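Local coordinates for mandelate racemase/muconate lactonizing enzyme family protein (Sorangium cellulosum, PDB 3S5S) that is of unassigned function but belongs to the enolase superfamily, pairing an N-terminal alpha+beta domain with a modified beta/alpha barrel, at residues A[268-273]-A[310-315]; A[251-256]-A[284-289]. All blocks are in the same frame, centred on the assembly; numbering follows the deposited sequence.

Contact 1. Residues A[268-273]-A[310-315]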
loop_
_atom_site.group_PDB
_atom_site.type_symbol
_atom_site.label_atom_id
_atom_site.label_comp_id
_atom_site.label_asym_id
_atom_site.label_seq_id
_atom_site.Cartn_x
_atom_site.Cartn_y
_atom_site.Cartn_z
ATOM N N VAL A 268 -1.948 -5.569 -15.186
ATOM C CA VAL A 268 -0.914 -6.267 -14.408
ATOM C C VAL A 268 -1.468 -7.503 -13.676
ATOM O O VAL A 268 -2.480 -7.441 -12.985
ATOM C CB VAL A 268 -0.190 -5.300 -13.388
ATOM C CG1 VAL A 268 0.440 -6.055 -12.325
ATOM C CG2 VAL A 268 0.883 -4.512 -14.081
ATOM N N ASN A 269 -0.772 -8.623 -13.847
ATOM C CA ASN A 269 -1.023 -9.840 -13.084
ATOM C C ASN A 269 -0.198 -9.832 -11.793
ATOM O O ASN A 269 1.016 -9.967 -11.808
ATOM C CB ASN A 269 -0.691 -11.051 -13.948
ATOM C CG ASN A 269 -1.107 -12.360 -13.279
ATOM O OD1 ASN A 269 -1.334 -12.382 -12.058
ATOM N ND2 ASN A 269 -1.229 -13.454 -14.073
ATOM N N ILE A 270 -0.861 -9.608 -10.676
ATOM C CA ILE A 270 -0.232 -9.542 -9.368
ATOM C C ILE A 270 -0.305 -10.931 -8.764
ATOM O O ILE A 270 -1.377 -11.555 -8.735
ATOM C CB ILE A 270 -1.038 -8.557 -8.452
ATOM C CG1 ILE A 270 -1.096 -7.163 -9.062
ATOM C CG2 ILE A 270 -0.476 -8.465 -7.070
ATOM C CD1 ILE A 270 -2.009 -6.158 -8.276
ATOM N N LYS A 271 0.822 -11.402 -8.242
ATOM C CA LYS A 271 0.850 -12.662 -7.477
ATOM C C LYS A 271 1.539 -12.422 -6.165
ATOM O O LYS A 271 2.611 -11.837 -6.158
ATOM C CB LYS A 271 1.607 -13.740 -8.252
ATOM C CG LYS A 271 0.989 -14.005 -9.615
ATOM C CD LYS A 271 1.654 -15.117 -10.291
ATOM C CE LYS A 271 1.443 -14.919 -11.733
ATOM N NZ LYS A 271 1.821 -16.161 -12.453
ATOM N N LEU A 272 0.955 -12.905 -5.064
ATOM C CA LEU A 272 1.601 -12.795 -3.755
ATOM C C LEU A 272 2.972 -13.481 -3.757
ATOM O O LEU A 272 3.910 -13.019 -3.070
ATOM C CB LEU A 272 0.702 -13.359 -2.658
ATOM C CG LEU A 272 -0.672 -12.686 -2.523
ATOM C CD1 LEU A 272 -1.316 -12.990 -1.172
ATOM C CD2 LEU A 272 -0.559 -11.196 -2.705
ATOM N N MET A 273 3.101 -14.509 -4.606
ATOM C CA MET A 273 4.210 -15.442 -4.579
ATOM C C MET A 273 5.446 -14.985 -5.322
ATOM O O MET A 273 6.520 -15.579 -5.121
ATOM C CB MET A 273 3.788 -16.810 -5.108
ATOM C CG MET A 273 4.720 -17.943 -4.593
ATOM S SD MET A 273 4.406 -18.478 -2.912
ATOM C CE MET A 273 2.647 -18.640 -3.058
ATOM N N ALA A 310 -7.239 -14.512 -2.570
ATOM C CA ALA A 310 -8.606 -14.061 -2.755
ATOM C C ALA A 310 -8.900 -12.989 -1.702
ATOM O O ALA A 310 -9.488 -11.966 -2.028
ATOM C CB ALA A 310 -9.557 -15.198 -2.710
ATOM N N CYS A 311 -8.409 -13.169 -0.474
ATOM C CA CYS A 311 -8.570 -12.178 0.602
ATOM C C CYS A 311 -7.954 -10.869 0.163
ATOM O O CYS A 311 -8.527 -9.804 0.392
ATOM C CB CYS A 311 -7.863 -12.633 1.870
ATOM S SG CYS A 311 -8.698 -13.943 2.751
ATOM N N PHE A 312 -6.785 -10.971 -0.474
ATOM C CA PHE A 312 -6.053 -9.809 -0.966
ATOM C C PHE A 312 -6.887 -9.073 -2.040
ATOM O O PHE A 312 -7.287 -7.906 -1.834
ATOM C CB PHE A 312 -4.633 -10.252 -1.445
ATOM C CG PHE A 312 -3.837 -9.199 -2.196
ATOM C CD1 PHE A 312 -2.953 -8.372 -1.537
ATOM C CD2 PHE A 312 -3.930 -9.078 -3.596
ATOM C CE1 PHE A 312 -2.157 -7.389 -2.236
ATOM C CE2 PHE A 312 -3.162 -8.106 -4.327
ATOM C CZ PHE A 312 -2.253 -7.259 -3.618
ATOM N N ALA A 313 -7.145 -9.751 -3.168
ATOM C CA ALA A 313 -7.935 -9.175 -4.275
ATOM C C ALA A 313 -9.335 -8.671 -3.808
ATOM O O ALA A 313 -9.672 -7.516 -4.068
ATOM C CB ALA A 313 -8.083 -10.146 -5.369
ATOM N N ALA A 314 -10.137 -9.506 -3.118
ATOM C CA ALA A 314 -11.475 -9.030 -2.689
ATOM C C ALA A 314 -11.428 -7.918 -1.614
ATOM O O ALA A 314 -12.305 -7.086 -1.560
ATOM C CB ALA A 314 -12.395 -10.220 -2.202
ATOM N N GLY A 315 -10.427 -7.938 -0.736
ATOM C CA GLY A 315 -10.249 -6.888 0.274
ATOM C C GLY A 315 -9.919 -5.569 -0.373
ATOM O O GLY A 315 -10.543 -4.538 -0.061
#
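Two successive beta-alpha units of the barrel wall meet where F312, on helix 303-316, lays its ring against I270 and L272, on strand 267-270 and helix 272-289. L272 supplies a CH-pi contact: its CD2 methyl stands 3.9 Å from the centroid of the F312 ring, only 12° off the ring normal. It therefore sits over the middle of one face. CD1 of L272 is anti to CA (chi2 -162°), which leaves the other branch, CD2, as the one set over the ring. The two side chains run past each other in opposite directions.

I270 approaches differently, crossing the phenylalanine side chain at about a right angle. Its CG2 methyl comes obliquely to the far end of the ring, 3.9 Å from F312 CE2 and 4.1 Å from F312 CZ. The ring spans both residues because F312 CG lies anti to its backbone N (chi1 170°), which carries the ring out from helix 303-316 and across I270 and L272. In the beta/alpha barrel, I270 belongs to the layer between strands and outer helices, while L272, in the opening turn of helix 272-289, meets helix 303-316 through F312 and helix 101-117 through C105. N269 ND2 hydrogen-bonds to E222 OE1, and K271, whose CB points away from 310-315, forms a salt bridge through NZ with D247. No hydrogen bond links 268-273 with 310-315. I296 of the next strand, together with A280 and L281 of helix 272-289, also packs against F312.

Contact 2. Residues A[251-256]-A[284-289]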
loop_
_atom_site.group_PDB
_atom_site.type_symbol
_atom_site.label_atom_id
_atom_site.label_comp_id
_atom_site.label_asym_id
_atom_site.label_seq_id
_atom_site.Cartn_x
_atom_site.Cartn_y
_atom_site.Cartn_z
ATOM N N ALA A 251 7.293 -7.818 -11.709
ATOM C CA ALA A 251 7.671 -8.527 -10.489
ATOM C C ALA A 251 7.905 -7.554 -9.331
ATOM O O ALA A 251 7.921 -7.983 -8.156
ATOM C CB ALA A 251 8.917 -9.407 -10.733
ATOM N N SER A 252 8.112 -6.264 -9.656
ATOM C CA SER A 252 8.166 -5.224 -8.622
ATOM C C SER A 252 7.328 -4.008 -8.989
ATOM O O SER A 252 7.014 -3.790 -10.163
ATOM C CB SER A 252 9.608 -4.791 -8.369
ATOM O OG SER A 252 10.190 -4.232 -9.529
ATOM N N ALA A 253 7.014 -3.199 -7.982
ATOM C CA ALA A 253 6.252 -1.966 -8.166
ATOM C C ALA A 253 6.961 -1.086 -9.123
ATOM O O ALA A 253 6.328 -0.413 -9.947
ATOM C CB ALA A 253 6.071 -1.247 -6.857
ATOM N N GLU A 254 8.277 -1.109 -9.023
ATOM C CA GLU A 254 9.150 -0.520 -10.002
ATOM C C GLU A 254 8.933 -1.009 -11.424
ATOM O O GLU A 254 8.922 -0.202 -12.329
ATOM C CB GLU A 254 10.587 -0.847 -9.633
ATOM C CG GLU A 254 11.417 0.264 -9.092
ATOM C CD GLU A 254 12.901 -0.042 -9.308
ATOM O OE1 GLU A 254 13.498 0.495 -10.284
ATOM O OE2 GLU A 254 13.458 -0.863 -8.516
ATOM N N ASP A 255 8.813 -2.323 -11.638
ATOM C CA ASP A 255 8.550 -2.819 -12.994
ATOM C C ASP A 255 7.220 -2.227 -13.467
ATOM O O ASP A 255 7.095 -1.855 -14.636
ATOM C CB ASP A 255 8.382 -4.357 -13.087
ATOM C CG ASP A 255 9.610 -5.154 -12.665
ATOM O OD1 ASP A 255 10.764 -4.690 -12.851
ATOM O OD2 ASP A 255 9.383 -6.284 -12.133
ATOM N N VAL A 256 6.231 -2.186 -12.565
ATOM C CA VAL A 256 4.883 -1.674 -12.887
ATOM C C VAL A 256 4.901 -0.214 -13.334
ATOM O O VAL A 256 4.396 0.110 -14.401
ATOM C CB VAL A 256 3.891 -1.904 -11.731
ATOM C CG1 VAL A 256 2.527 -1.324 -12.053
ATOM C CG2 VAL A 256 3.781 -3.387 -11.445
ATOM N N ALA A 284 -0.304 -3.189 -6.509
ATOM C CA ALA A 284 -1.713 -2.810 -6.665
ATOM C C ALA A 284 -1.916 -1.276 -6.664
ATOM O O ALA A 284 -2.620 -0.724 -7.514
ATOM C CB ALA A 284 -2.526 -3.444 -5.563
ATOM N N ALA A 285 -1.292 -0.575 -5.726
ATOM C CA ALA A 285 -1.501 0.883 -5.631
ATOM C C ALA A 285 -0.875 1.599 -6.796
ATOM O O ALA A 285 -1.459 2.543 -7.311
ATOM C CB ALA A 285 -0.930 1.454 -4.319
ATOM N N VAL A 286 0.328 1.179 -7.204
ATOM C CA VAL A 286 0.990 1.808 -8.343
ATOM C C VAL A 286 0.164 1.501 -9.574
ATOM O O VAL A 286 -0.016 2.385 -10.439
ATOM C CB VAL A 286 2.457 1.318 -8.512
ATOM C CG1 VAL A 286 3.042 1.718 -9.846
ATOM C CG2 VAL A 286 3.312 1.887 -7.405
ATOM N N ALA A 287 -0.400 0.295 -9.634
ATOM C CA ALA A 287 -1.136 -0.091 -10.828
ATOM C C ALA A 287 -2.446 0.700 -10.996
ATOM O O ALA A 287 -2.736 1.157 -12.080
ATOM C CB ALA A 287 -1.362 -1.578 -10.873
ATOM N N ARG A 288 -3.234 0.873 -9.936
ATOM C CA ARG A 288 -4.420 1.722 -10.068
ATOM C C ARG A 288 -4.011 3.175 -10.297
ATOM O O ARG A 288 -4.630 3.879 -11.098
ATOM C CB ARG A 288 -5.389 1.610 -8.882
ATOM C CG ARG A 288 -6.363 2.809 -8.811
ATOM C CD ARG A 288 -7.799 2.425 -8.514
ATOM N NE ARG A 288 -8.772 3.047 -9.432
ATOM C CZ ARG A 288 -10.095 2.882 -9.328
ATOM N NH1 ARG A 288 -10.576 2.130 -8.344
ATOM N NH2 ARG A 288 -10.938 3.464 -10.190
ATOM N N ALA A 289 -2.962 3.628 -9.614
ATOM C CA ALA A 289 -2.457 4.990 -9.878
ATOM C C ALA A 289 -2.109 5.130 -11.356
ATOM O O ALA A 289 -2.541 6.053 -11.994
ATOM C CB ALA A 289 -1.262 5.343 -9.008
#
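V256 and V286 pack against each other where two consecutive outer helices of the beta/alpha barrel, 253-261 and 272-289, come together beside the N-terminal turn of the first. Starting from V256 CB, the first atom met is V286 CG1, at 4.2 Å. The branch that does most of the touching is CG1, held anti to the backbone N of V256 (chi1 178°). It lies 3.8 Å from V286 CG1 and continues to A287, where it rests 4.1 Å from CB and reaches CA as well, fitting against the helix backbone at a residue with only a methyl side chain. The other branch, CG2, meets V268 of strand 267-270.

V286 slides past V256 in the opposite direction. Its CG1 touches both V256 and the backbone oxygen of A253, while its CG2 meets A253 CB at 4.2 Å. The interface is wholly apolar in its side chains, without a hydrogen bond between the helices. A289 of the second subunit also packs on V286, so V286 takes part in the dimer interface as well.

The turn that carries A253 and V256 is fixed by a capping box. S252 is the N-cap, and its OG accepts from D255 N at 3.2 Å, while S252 N donates back to D255 OD2 at 2.8 Å. R227 adds a salt bridge to the same oxygen, which would probably balance the carboxylate charge. The two backbone donors reach D255 OD2 differently: S252 N comes from 55° out of the carboxylate plane, whereas A251 N, 2.6 Å away, meets the anti lone pair of D255 OD2.

In the fold
Both contacts draw on helix 272-289, contact 1 at its first turn and contact 2 near its end, and their centres are about 12 Å apart. Both are buried. Contact 1 lies in the interior, its centre about 7 Å from that of the chain, and is built round an aromatic ring and two aliphatic methyls, one of them over its face. Contact 2, centred about 16 Å from the chain centre, joins small aliphatic side chains in the outer helix layer, at the subunit interface and beside a polar capped helix start. They adjoin directly: I270 CD1 lies 3.7 Å from A284 CA, and V268 CG2 lies 4.1 Å from V256 CG2, so strand 267-270 bridges the two apolar regions.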